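Side-chain contacts in alanine racemase (Enterococcus faecalis, PDB 3E6E), which belongs to the alanine racemase family, two-domain enzymes with a TIM-barrel N-terminal domain and a largely beta C-terminal domain, and forms a dimer here: residues A[44-49]-A[245-250]; A[171-174]-A[180-183]; A[296-299]-A[304-307]; A[345-350]-A[356-361]. The protein carries 1 engineered substitution. One frame throughout, in Å; residues are numbered along the deposited sequence.

Contact 1. Residues A[44-49]-A[245-250]. With DCS (D-[3-hydroxy-2-methyl-5-phosphonooxymethyl-pyridin-4-ylmethyl]-N,O-cycloserylamide), chain D.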
loop_
_atom_site.group_PDB
_atom_site.type_symbol
_atom_site.label_atom_id
_atom_site.label_comp_id
_atom_site.label_asym_id
_atom_site.label_seq_id
_atom_site.Cartn_x
_atom_site.Cartn_y
_atom_site.Cartn_z
ATOM N N TYR A 44 8.421 -8.691 -0.929
ATOM C CA TYR A 44 8.861 -7.322 -1.159
ATOM C C TYR A 44 8.036 -6.707 -2.268
ATOM O O TYR A 44 8.512 -5.857 -3.031
ATOM C CB TYR A 44 10.339 -7.309 -1.559
ATOM C CG TYR A 44 11.313 -7.281 -0.404
ATOM C CD1 TYR A 44 11.057 -7.974 0.779
ATOM C CD2 TYR A 44 12.515 -6.588 -0.507
ATOM C CE1 TYR A 44 11.983 -7.974 1.831
ATOM C CE2 TYR A 44 13.437 -6.583 0.526
ATOM C CZ TYR A 44 13.170 -7.277 1.692
ATOM O OH TYR A 44 14.101 -7.286 2.702
ATOM N N GLY A 45 6.797 -7.158 -2.359
ATOM C CA GLY A 45 5.922 -6.646 -3.385
ATOM C C GLY A 45 5.989 -7.500 -4.629
ATOM O O GLY A 45 5.119 -7.389 -5.483
ATOM N N HIS A 46 7.001 -8.359 -4.735
ATOM C CA HIS A 46 7.134 -9.214 -5.911
ATOM C C HIS A 46 6.366 -10.533 -5.840
ATOM O O HIS A 46 6.204 -11.213 -6.855
ATOM C CB HIS A 46 8.593 -9.547 -6.180
ATOM C CG HIS A 46 9.437 -8.366 -6.530
ATOM N ND1 HIS A 46 9.840 -7.437 -5.598
ATOM C CD2 HIS A 46 10.011 -8.001 -7.702
ATOM C CE1 HIS A 46 10.633 -6.553 -6.178
ATOM N NE2 HIS A 46 10.754 -6.873 -7.454
ATOM N N GLY A 47 5.904 -10.897 -4.645
ATOM C CA GLY A 47 5.187 -12.153 -4.482
ATOM C C GLY A 47 6.052 -13.152 -3.725
ATOM O O GLY A 47 7.060 -13.642 -4.247
ATOM N N ALA A 48 5.645 -13.454 -2.491
ATOM C CA ALA A 48 6.373 -14.372 -1.606
ATOM C C ALA A 48 6.635 -15.776 -2.144
ATOM O O ALA A 48 7.787 -16.184 -2.294
ATOM C CB ALA A 48 5.654 -14.471 -0.282
ATOM N N VAL A 49 5.581 -16.517 -2.443
ATOM C CA VAL A 49 5.776 -17.870 -2.917
ATOM C C VAL A 49 6.550 -17.992 -4.222
ATOM O O VAL A 49 7.446 -18.821 -4.332
ATOM C CB VAL A 49 4.438 -18.607 -3.044
ATOM C CG1 VAL A 49 4.662 -19.997 -3.631
ATOM C CG2 VAL A 49 3.780 -18.722 -1.679
ATOM N N PRO A 245 17.210 -5.985 -12.021
ATOM C CA PRO A 245 15.872 -5.670 -11.520
ATOM C C PRO A 245 14.851 -6.721 -11.940
ATOM O O PRO A 245 14.791 -7.116 -13.103
ATOM C CB PRO A 245 15.602 -4.303 -12.132
ATOM C CG PRO A 245 16.975 -3.682 -12.149
ATOM C CD PRO A 245 17.803 -4.817 -12.697
ATOM N N ALA A 246 14.053 -7.178 -10.983
ATOM C CA ALA A 246 13.043 -8.190 -11.260
ATOM C C ALA A 246 11.643 -7.599 -11.378
ATOM O O ALA A 246 10.755 -8.216 -11.955
ATOM C CB ALA A 246 13.059 -9.241 -10.162
ATOM N N LEU A 247 11.460 -6.410 -10.816
ATOM C CA LEU A 247 10.182 -5.706 -10.818
ATOM C C LEU A 247 10.033 -4.880 -12.086
ATOM O O LEU A 247 11.015 -4.380 -12.622
ATOM C CB LEU A 247 10.116 -4.782 -9.603
ATOM C CG LEU A 247 8.813 -4.201 -9.064
ATOM C CD1 LEU A 247 7.952 -3.682 -10.194
ATOM C CD2 LEU A 247 8.091 -5.249 -8.268
ATOM N N ARG A 248 8.789 -4.732 -12.543
ATOM C CA ARG A 248 8.449 -3.960 -13.742
ATOM C C ARG A 248 6.992 -3.509 -13.611
ATOM O O ARG A 248 6.132 -4.270 -13.152
ATOM C CB ARG A 248 8.631 -4.828 -14.982
ATOM C CG ARG A 248 9.005 -4.060 -16.207
ATOM C CD ARG A 248 9.401 -4.991 -17.344
ATOM N NE ARG A 248 9.717 -4.207 -18.537
ATOM C CZ ARG A 248 8.822 -3.533 -19.260
ATOM N NH1 ARG A 248 7.541 -3.553 -18.928
ATOM N NH2 ARG A 248 9.220 -2.805 -20.295
ATOM N N LEU A 249 6.707 -2.275 -14.003
ATOM C CA LEU A 249 5.344 -1.761 -13.874
ATOM C C LEU A 249 4.840 -1.064 -15.127
ATOM O O LEU A 249 5.462 -0.110 -15.615
ATOM C CB LEU A 249 5.281 -0.795 -12.701
ATOM C CG LEU A 249 4.003 -0.009 -12.461
ATOM C CD1 LEU A 249 2.859 -0.932 -12.031
ATOM C CD2 LEU A 249 4.290 1.004 -11.373
ATOM N N THR A 250 3.699 -1.525 -15.637
ATOM C CA THR A 250 3.115 -0.944 -16.845
ATOM C C THR A 250 1.631 -0.683 -16.711
ATOM O O THR A 250 0.977 -1.110 -15.755
ATOM C CB THR A 250 3.281 -1.872 -18.070
ATOM O OG1 THR A 250 2.822 -3.186 -17.727
ATOM C CG2 THR A 250 4.728 -1.919 -18.551
HETATM N N1 DCS D . 17.619 -9.912 8.299
HETATM C C2 DCS D . 16.715 -9.229 9.177
HETATM C C2A DCS D . 16.697 -9.522 10.665
HETATM C C3 DCS D . 15.859 -8.279 8.609
HETATM O O3 DCS D . 14.974 -7.592 9.366
HETATM C C4 DCS D . 15.927 -8.041 7.176
HETATM C C4A DCS D . 15.010 -7.009 6.549
HETATM C C5 DCS D . 16.890 -8.794 6.370
HETATM C C6 DCS D . 17.701 -9.705 6.950
HETATM C C5A DCS D . 17.040 -8.613 4.880
HETATM O O4P DCS D . 17.558 -7.304 4.630
HETATM P P DCS D . 17.871 -6.695 3.192
HETATM O O1P DCS D . 18.889 -7.539 2.599
HETATM O O2P DCS D . 16.640 -6.680 2.408
HETATM O O3P DCS D . 18.381 -5.342 3.391
HETATM N N DCS D . 15.229 -5.651 7.191
HETATM C CA DCS D . 14.493 -4.531 6.777
HETATM C C DCS D . 13.408 -3.942 7.492
HETATM O O DCS D . 12.890 -4.392 8.672
HETATM N ND DCS D . 12.991 -2.892 6.827
HETATM O OG DCS D . 13.757 -2.761 5.687
HETATM C CB DCS D . 14.665 -3.760 5.662
HETATM O O HOH W 1 12.973 -5.358 -8.845
#
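The His-46 imidazole meets Leu-247 over one face and along its edge. CD2 of Leu-247 sits over that face, 3.4 Å from the centroid of the His-46 ring, shifted toward the rim. This is a CH-pi contact. Tyr-228 stacks on both His-46 and Tyr-44. The edge near NE2 and CD2 faces the backbone of Ala-246 and Leu-247, and a water lies there in the ring plane. The water is hydrogen-bonded to His-46 NE2 at 3.0 Å and accepts a hydrogen bond from Leu-247 N at 2.7 Å. It therefore joins the two segments, which have no direct hydrogen bond. The methyl of Ala-246 is looser, with CB 4.1 Å from His-46 CD2.

Leu-247 carries CG opposite its own backbone N (chi1 -162°), which turns its branched end toward the imidazole. On the other nitrogen, His-46 ND1 donates to Tyr-44 O at 3.3 Å. The bond is bent (137°), and ND1 lies above the carbonyl plane. Together with the water it probably restrains the ring's rotation.

The Tyr-44 ring points elsewhere and has the ligand phosphate at its edge. Its OH donates to DCS O2P at 2.6 Å. His-46 thus joins the segment that carries Tyr-44 to the segment leading into strand 249-259. This is the junction of barrel and beta domain found in alanine racemases.

Contact 2. Residues A[171-174]-A[180-183]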
loop_
_atom_site.group_PDB
_atom_site.type_symbol
_atom_site.label_atom_id
_atom_site.label_comp_id
_atom_site.label_asym_id
_atom_site.label_seq_id
_atom_site.Cartn_x
_atom_site.Cartn_y
_atom_site.Cartn_z
ATOM N N SER A 171 22.802 -2.086 11.037
ATOM C CA SER A 171 21.988 -0.923 10.735
ATOM C C SER A 171 22.670 0.046 9.791
ATOM O O SER A 171 22.025 0.943 9.260
ATOM C CB SER A 171 21.615 -0.180 12.017
ATOM O OG SER A 171 22.748 0.429 12.619
ATOM N N THR A 172 23.971 -0.141 9.579
ATOM C CA THR A 172 24.748 0.741 8.711
ATOM C C THR A 172 25.614 0.021 7.694
ATOM O O THR A 172 26.560 0.601 7.178
ATOM C CB THR A 172 25.691 1.646 9.542
ATOM O OG1 THR A 172 26.535 0.826 10.360
ATOM C CG2 THR A 172 24.889 2.572 10.428
ATOM N N ALA A 173 25.290 -1.231 7.390
ATOM C CA ALA A 173 26.087 -2.014 6.445
ATOM C C ALA A 173 26.129 -1.452 5.036
ATOM O O ALA A 173 27.061 -1.732 4.288
ATOM C CB ALA A 173 25.581 -3.443 6.402
ATOM N N ASP A 174 25.124 -0.670 4.659
ATOM C CA ASP A 174 25.103 -0.106 3.313
ATOM C C ASP A 174 25.687 1.297 3.286
ATOM O O ASP A 174 25.579 1.998 2.283
ATOM C CB ASP A 174 23.674 -0.077 2.766
ATOM C CG ASP A 174 22.791 0.913 3.498
ATOM O OD1 ASP A 174 22.722 0.863 4.747
ATOM O OD2 ASP A 174 22.161 1.747 2.827
ATOM N N TYR A 180 30.328 2.444 12.526
ATOM C CA TYR A 180 29.262 1.800 13.270
ATOM C C TYR A 180 29.221 0.310 12.958
ATOM O O TYR A 180 29.023 -0.507 13.848
ATOM C CB TYR A 180 27.909 2.445 12.949
ATOM C CG TYR A 180 26.848 2.168 13.992
ATOM C CD1 TYR A 180 26.852 2.840 15.216
ATOM C CD2 TYR A 180 25.875 1.187 13.790
ATOM C CE1 TYR A 180 25.911 2.538 16.220
ATOM C CE2 TYR A 180 24.935 0.875 14.790
ATOM C CZ TYR A 180 24.962 1.557 16.000
ATOM O OH TYR A 180 24.036 1.256 16.979
ATOM N N PHE A 181 29.423 -0.050 11.699
ATOM C CA PHE A 181 29.390 -1.458 11.315
ATOM C C PHE A 181 30.404 -2.241 12.144
ATOM O O PHE A 181 30.058 -3.204 12.840
ATOM C CB PHE A 181 29.727 -1.619 9.829
ATOM C CG PHE A 181 29.659 -3.049 9.340
ATOM C CD1 PHE A 181 28.440 -3.625 8.990
ATOM C CD2 PHE A 181 30.811 -3.825 9.264
ATOM C CE1 PHE A 181 28.375 -4.949 8.574
ATOM C CE2 PHE A 181 30.755 -5.153 8.852
ATOM C CZ PHE A 181 29.536 -5.720 8.505
ATOM N N GLU A 182 31.660 -1.816 12.049
ATOM C CA GLU A 182 32.755 -2.432 12.771
ATOM C C GLU A 182 32.390 -2.617 14.237
ATOM O O GLU A 182 32.650 -3.664 14.825
ATOM C CB GLU A 182 34.004 -1.562 12.629
ATOM C CG GLU A 182 34.962 -2.096 11.565
ATOM C CD GLU A 182 35.736 -1.024 10.817
ATOM O OE1 GLU A 182 36.390 -0.177 11.463
ATOM O OE2 GLU A 182 35.699 -1.050 9.568
ATOM N N LYS A 183 31.763 -1.596 14.816
ATOM C CA LYS A 183 31.339 -1.646 16.209
ATOM C C LYS A 183 30.392 -2.821 16.431
ATOM O O LYS A 183 30.614 -3.644 17.318
ATOM C CB LYS A 183 30.650 -0.337 16.604
ATOM C CG LYS A 183 30.038 -0.341 17.996
ATOM C CD LYS A 183 29.515 1.040 18.400
ATOM C CE LYS A 183 30.652 2.071 18.493
ATOM N NZ LYS A 183 30.253 3.359 19.162
#
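Apolar contact joins Ala-173 to Phe-181. Ala-173 CB lies 3.8 Å from Phe-181 CE1, and Ala-173 CA approaches CD1 of the same ring. Phe-181 also stacks with Phe-170 and His-213. Residues 171-174 are in the loop between strand 165-167 and helix 179-193 of the barrel domain.

The second group sets hydroxyls against Tyr-180. Thr-172 OG1 is 3.3 Å from Tyr-180 CB and lies at the ring edge, in its plane. The threonine methyl CG2 rests 3.8 Å from Tyr-180 CD2. The two side chains cross at about a right angle. With chi1 at 56°, Thr-172 turns its hydroxyl to the helix. Ser-171 OG approaches the same ring obliquely, 3.1 Å from Tyr-180 CE2.

A polar approach also exists, but it makes no bond. Thr-172 OG1 is 3.3 Å from Phe-181 N, and the angle is poor for a hydrogen bond. The second subunit packs Gly-266, Gly-268 and Glu-269 on Ser-171, Thr-172 and Tyr-180 respectively, and takes backbone hydrogen bonds with Ser-171.

No hydrogen bond crosses between the two segments. What passes between the loop and the first turn of the helix is van der Waals contact, with hydroxyls next to aromatic and aliphatic carbon.

Contact 3. Residues A[296-299]-A[304-307]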
loop_
_atom_site.group_PDB
_atom_site.type_symbol
_atom_site.label_atom_id
_atom_site.label_comp_id
_atom_site.label_asym_id
_atom_site.label_seq_id
_atom_site.Cartn_x
_atom_site.Cartn_y
_atom_site.Cartn_z
ATOM N N GLY A 296 5.135 15.433 -11.730
ATOM C CA GLY A 296 6.374 15.944 -12.288
ATOM C C GLY A 296 7.270 14.813 -12.735
ATOM O O GLY A 296 8.182 15.014 -13.539
ATOM N N PHE A 297 7.025 13.621 -12.195
ATOM C CA PHE A 297 7.806 12.454 -12.572
ATOM C C PHE A 297 7.336 12.154 -13.997
ATOM O O PHE A 297 6.196 12.447 -14.348
ATOM C CB PHE A 297 7.495 11.267 -11.644
ATOM C CG PHE A 297 8.528 10.170 -11.686
ATOM C CD1 PHE A 297 9.761 10.334 -11.061
ATOM C CD2 PHE A 297 8.271 8.972 -12.353
ATOM C CE1 PHE A 297 10.725 9.321 -11.093
ATOM C CE2 PHE A 297 9.226 7.952 -12.397
ATOM C CZ PHE A 297 10.454 8.123 -11.766
ATOM N N THR A 298 8.211 11.577 -14.818
ATOM C CA THR A 298 7.861 11.267 -16.195
ATOM C C THR A 298 7.838 9.771 -16.486
ATOM O O THR A 298 8.774 9.055 -16.148
ATOM C CB THR A 298 8.844 11.934 -17.168
ATOM O OG1 THR A 298 10.186 11.559 -16.828
ATOM C CG2 THR A 298 8.701 13.449 -17.090
ATOM N N VAL A 299 6.761 9.308 -17.118
ATOM C CA VAL A 299 6.624 7.901 -17.475
ATOM C C VAL A 299 6.953 7.706 -18.953
ATOM O O VAL A 299 7.262 8.668 -19.654
ATOM C CB VAL A 299 5.211 7.379 -17.201
ATOM C CG1 VAL A 299 4.914 7.457 -15.713
ATOM C CG2 VAL A 299 4.206 8.174 -18.002
ATOM N N LYS A 304 9.308 7.626 -25.304
ATOM C CA LYS A 304 9.437 9.066 -25.097
ATOM C C LYS A 304 8.981 9.348 -23.665
ATOM O O LYS A 304 8.066 8.697 -23.164
ATOM C CB LYS A 304 8.546 9.830 -26.083
ATOM C CG LYS A 304 8.882 9.639 -27.560
ATOM C CD LYS A 304 9.959 10.603 -28.034
ATOM C CE LYS A 304 10.177 10.484 -29.549
ATOM N NZ LYS A 304 11.017 11.580 -30.116
ATOM N N ARG A 305 9.610 10.309 -23.000
ATOM C CA ARG A 305 9.224 10.622 -21.631
ATOM C C ARG A 305 7.969 11.499 -21.587
ATOM O O ARG A 305 7.780 12.376 -22.440
ATOM C CB ARG A 305 10.392 11.294 -20.898
ATOM C CG ARG A 305 11.717 10.539 -21.089
ATOM C CD ARG A 305 12.622 10.564 -19.867
ATOM N NE ARG A 305 12.009 9.879 -18.728
ATOM C CZ ARG A 305 12.484 8.777 -18.148
ATOM N NH1 ARG A 305 13.595 8.191 -18.578
ATOM N NH2 ARG A 305 11.833 8.258 -17.127
ATOM N N CYS A 306 7.103 11.237 -20.608
ATOM C CA CYS A 306 5.863 11.987 -20.440
ATOM C C CYS A 306 5.699 12.423 -18.992
ATOM O O CYS A 306 5.659 11.597 -18.079
ATOM C CB CYS A 306 4.653 11.144 -20.849
ATOM S SG CYS A 306 4.679 10.615 -22.574
ATOM N N GLU A 307 5.580 13.730 -18.795
ATOM C CA GLU A 307 5.447 14.294 -17.466
ATOM C C GLU A 307 4.056 14.159 -16.878
ATOM O O GLU A 307 3.055 14.399 -17.552
ATOM C CB GLU A 307 5.838 15.766 -17.492
ATOM C CG GLU A 307 5.729 16.446 -16.149
ATOM C CD GLU A 307 5.977 17.936 -16.238
ATOM O OE1 GLU A 307 6.944 18.345 -16.918
ATOM O OE2 GLU A 307 5.209 18.699 -15.623
#
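Thr-298 and Arg-305 cross at about a right angle and carry the side-chain bonding. Arg-305 NE donates to Thr-298 OG1 at 3.1 Å, with the oxygen tilted out of the guanidinium plane. A weak second bond runs from Arg-305 NH2 to Thr-298 O at 3.3 Å, this time in that plane. The arginine chain bends at chi2 and chi3 (-145° and 64°), which brings the edge of the guanidinium to Thr-298. Glu-340 forms a salt bridge with its NH1, and Asn-342 donates to the Thr-298 carbonyl.

The tight part is the backbone. These are the two strands of an antiparallel beta hairpin in the C-terminal domain. Val-299 and Cys-306 form a hydrogen-bonded pair: Val-299 N donates to Cys-306 O at 2.7 Å, and Cys-306 N donates to Val-299 O at 2.7 Å. On the buried face, Val-299 CG2 lies 4.1 Å from Cys-306 CB, and both side chains pack on Ile-319.

Thr-298 and Glu-307, a non-hydrogen-bonded pair, lie on the other face. Thr-298 is packed closely against the partner strand, with its CG2 3.4 Å from Glu-307 CA. The open part is the glutamate end and Gly-296. Gly-296 is exposed, and Glu-307 CG comes no nearer than 3.9 Å to Gly-296 O. Beyond CG the glutamate chain runs outward, extended.

Contact 4. Residues A[345-350]-A[356-361]. With DCS (D-[3-hydroxy-2-methyl-5-phosphonooxymethyl-pyridin-4-ylmethyl]-N,O-cycloserylamide), chain D.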
loop_
_atom_site.group_PDB
_atom_site.type_symbol
_atom_site.label_atom_id
_atom_site.label_comp_id
_atom_site.label_asym_id
_atom_site.label_seq_id
_atom_site.Cartn_x
_atom_site.Cartn_y
_atom_site.Cartn_z
ATOM N N GLN A 345 14.662 2.961 -8.124
ATOM C CA GLN A 345 15.447 3.980 -7.439
ATOM C C GLN A 345 14.946 5.363 -7.782
ATOM O O GLN A 345 14.706 6.182 -6.890
ATOM C CB GLN A 345 16.921 3.884 -7.815
ATOM C CG GLN A 345 17.816 3.444 -6.670
ATOM C CD GLN A 345 17.734 4.365 -5.476
ATOM O OE1 GLN A 345 18.134 5.527 -5.544
ATOM N NE2 GLN A 345 17.216 3.847 -4.365
ATOM N N MET A 346 14.798 5.619 -9.084
ATOM C CA MET A 346 14.314 6.906 -9.564
ATOM C C MET A 346 12.992 7.211 -8.879
ATOM O O MET A 346 12.772 8.329 -8.391
ATOM C CB MET A 346 14.143 6.857 -11.070
ATOM C CG MET A 346 15.453 6.945 -11.811
ATOM S SD MET A 346 15.326 6.312 -13.485
ATOM C CE MET A 346 14.439 7.684 -14.286
ATOM N N VAL A 347 12.121 6.206 -8.815
ATOM C CA VAL A 347 10.835 6.376 -8.160
ATOM C C VAL A 347 11.043 6.709 -6.685
ATOM O O VAL A 347 10.356 7.571 -6.122
ATOM C CB VAL A 347 9.989 5.103 -8.251
ATOM C CG1 VAL A 347 8.704 5.280 -7.456
ATOM C CG2 VAL A 347 9.683 4.792 -9.707
ATOM N N ALA A 348 11.989 6.013 -6.059
ATOM C CA ALA A 348 12.291 6.219 -4.645
ATOM C C ALA A 348 12.831 7.620 -4.419
ATOM O O ALA A 348 12.424 8.313 -3.488
ATOM C CB ALA A 348 13.313 5.183 -4.171
ATOM N N GLU A 349 13.756 8.034 -5.275
ATOM C CA GLU A 349 14.342 9.353 -5.140
ATOM C C GLU A 349 13.318 10.462 -5.310
ATOM O O GLU A 349 13.351 11.444 -4.577
ATOM C CB GLU A 349 15.502 9.524 -6.119
ATOM C CG GLU A 349 16.704 8.715 -5.692
ATOM C CD GLU A 349 17.873 8.842 -6.630
ATOM O OE1 GLU A 349 18.904 8.202 -6.343
ATOM O OE2 GLU A 349 17.777 9.564 -7.648
ATOM N N LYS A 350 12.397 10.303 -6.254
ATOM C CA LYS A 350 11.366 11.309 -6.478
ATOM C C LYS A 350 10.427 11.330 -5.287
ATOM O O LYS A 350 9.841 12.358 -4.964
ATOM C CB LYS A 350 10.572 10.982 -7.741
ATOM C CG LYS A 350 9.276 11.769 -7.887
ATOM C CD LYS A 350 9.518 13.242 -8.196
ATOM C CE LYS A 350 8.214 14.035 -8.113
ATOM N NZ LYS A 350 8.331 15.361 -8.772
ATOM N N TYR A 356 12.908 0.195 -1.189
ATOM C CA TYR A 356 12.337 -0.838 -0.321
ATOM C C TYR A 356 10.844 -0.565 -0.116
ATOM O O TYR A 356 10.019 -1.492 -0.117
ATOM C CB TYR A 356 12.971 -0.827 1.074
ATOM C CG TYR A 356 14.289 -1.554 1.237
ATOM C CD1 TYR A 356 15.484 -0.990 0.788
ATOM C CD2 TYR A 356 14.355 -2.761 1.935
ATOM C CE1 TYR A 356 16.719 -1.607 1.044
ATOM C CE2 TYR A 356 15.575 -3.376 2.196
ATOM C CZ TYR A 356 16.752 -2.794 1.752
ATOM O OH TYR A 356 17.962 -3.384 2.036
ATOM N N GLU A 357 10.524 0.717 0.081
ATOM C CA GLU A 357 9.155 1.174 0.342
ATOM C C GLU A 357 8.260 1.318 -0.882
ATOM O O GLU A 357 7.043 1.167 -0.788
ATOM C CB GLU A 357 9.194 2.515 1.086
ATOM C CG GLU A 357 7.830 3.069 1.496
ATOM C CD GLU A 357 7.949 4.365 2.280
ATOM O OE1 GLU A 357 8.424 5.363 1.700
ATOM O OE2 GLU A 357 7.586 4.386 3.474
ATOM N N VAL A 358 8.843 1.642 -2.024
ATOM C CA VAL A 358 8.023 1.793 -3.210
ATOM C C VAL A 358 7.469 0.422 -3.539
ATOM O O VAL A 358 6.283 0.263 -3.816
ATOM C CB VAL A 358 8.851 2.331 -4.402
ATOM C CG1 VAL A 358 7.990 2.367 -5.678
ATOM C CG2 VAL A 358 9.384 3.726 -4.070
ATOM N N ALA A 359 8.346 -0.574 -3.458
ATOM C CA ALA A 359 8.000 -1.956 -3.746
ATOM C C ALA A 359 6.923 -2.513 -2.822
ATOM O O ALA A 359 5.977 -3.159 -3.288
ATOM C CB ALA A 359 9.247 -2.815 -3.672
ATOM N N CYS A 360 7.050 -2.269 -1.523
ATOM C CA CYS A 360 6.057 -2.780 -0.579
ATOM C C CYS A 360 4.773 -1.957 -0.589
ATOM O O CYS A 360 3.763 -2.364 -0.007
ATOM C CB CYS A 360 6.614 -2.785 0.850
ATOM S SG CYS A 360 8.164 -3.681 1.066
ATOM N N THR A 361 4.802 -0.796 -1.231
ATOM C CA THR A 361 3.610 0.033 -1.240
ATOM C C THR A 361 2.666 -0.338 -2.371
ATOM O O THR A 361 1.457 -0.163 -2.234
ATOM C CB THR A 361 3.963 1.547 -1.281
ATOM O OG1 THR A 361 4.625 1.917 -0.060
ATOM C CG2 THR A 361 2.699 2.380 -1.403
HETATM N N1 DCS D . 17.619 -9.912 8.299
HETATM C C2 DCS D . 16.715 -9.229 9.177
HETATM C C2A DCS D . 16.697 -9.522 10.665
HETATM C C3 DCS D . 15.859 -8.279 8.609
HETATM O O3 DCS D . 14.974 -7.592 9.366
HETATM C C4 DCS D . 15.927 -8.041 7.176
HETATM C C4A DCS D . 15.010 -7.009 6.549
HETATM C C5 DCS D . 16.890 -8.794 6.370
HETATM C C6 DCS D . 17.701 -9.705 6.950
HETATM C C5A DCS D . 17.040 -8.613 4.880
HETATM O O4P DCS D . 17.558 -7.304 4.630
HETATM P P DCS D . 17.871 -6.695 3.192
HETATM O O1P DCS D . 18.889 -7.539 2.599
HETATM O O2P DCS D . 16.640 -6.680 2.408
HETATM O O3P DCS D . 18.381 -5.342 3.391
HETATM N N DCS D . 15.229 -5.651 7.191
HETATM C CA DCS D . 14.493 -4.531 6.777
HETATM C C DCS D . 13.408 -3.942 7.492
HETATM O O DCS D . 12.890 -4.392 8.672
HETATM N ND DCS D . 12.991 -2.892 6.827
HETATM O OG DCS D . 13.757 -2.761 5.687
HETATM C CB DCS D . 14.665 -3.760 5.662
#
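Val-347 and Val-358 share one torsion. Each has CG1 opposite its own backbone N (chi1 175° in both), and this brings the two CG1 methyls together at 3.5 Å. They join two consecutive short helices, 344-351 and 355-361, joined by a short connection in the C-terminal domain. The side chains meet at a slant. The other methyl of Val-358, CG2, lies 3.8 Å from Val-347 CG1 and 4.2 Å from Ala-348 CB. One valine thus touches two successive residues of the facing helix. The contact is small, buried and wholly apolar, and no hydrogen bond crosses it. Leu-351 also packs on Val-358.

Tyr-356 leaves helix 355-361 in another direction, away from helix 344-351. Its chi1 of -83° sets CG beside the backbone N and sends the ring to the ligand. The hydroxyl donates to O3P of DCS, which lies at the ring edge and in its plane. The modelled distance from Tyr-356 OH to DCS O3P, 2.4 Å, is very short, so the exact length is doubtful. Tyr-356 CE2 also lies 3.6 Å from DCS CB, in the ring of the cycloserine part. The same helix therefore packs inside its domain through Val-358 and reaches the ligand pocket through Tyr-356.

The second subunit adds Tyr-286 against Tyr-356. Arg-292 N of the second subunit is hydrogen-bonded to Glu-357 OE2. At the far end of the segment, Thr-361 OG1 donates to the Glu-357 carbonyl O one turn back, at 2.6 Å.

Overall arrangement
Contacts 1 and 4 meet at the ligand. Their tyrosines reach different phosphate oxygens of one DCS. Tyr-44 CE2 is 4.2 Å from Tyr-356 CD2, and Tyr-44 O is 3.2 Å from Ala-359 CB. The centres of these contacts are 12 Å apart. Contact 3 touches contact 4: Phe-297 CD1 packs 3.5 Å from Lys-350 CB, with the two centres 16 Å apart. Contact 2 touches none of the others; both its segments are in the N-terminal domain. Its nearest atoms are about 7 Å from contact 4 and about 20 Å from contact 3. The Ala-173 side chain is nevertheless only about 8 Å from a DCS. Like contact 4, contact 2 touches the second subunit.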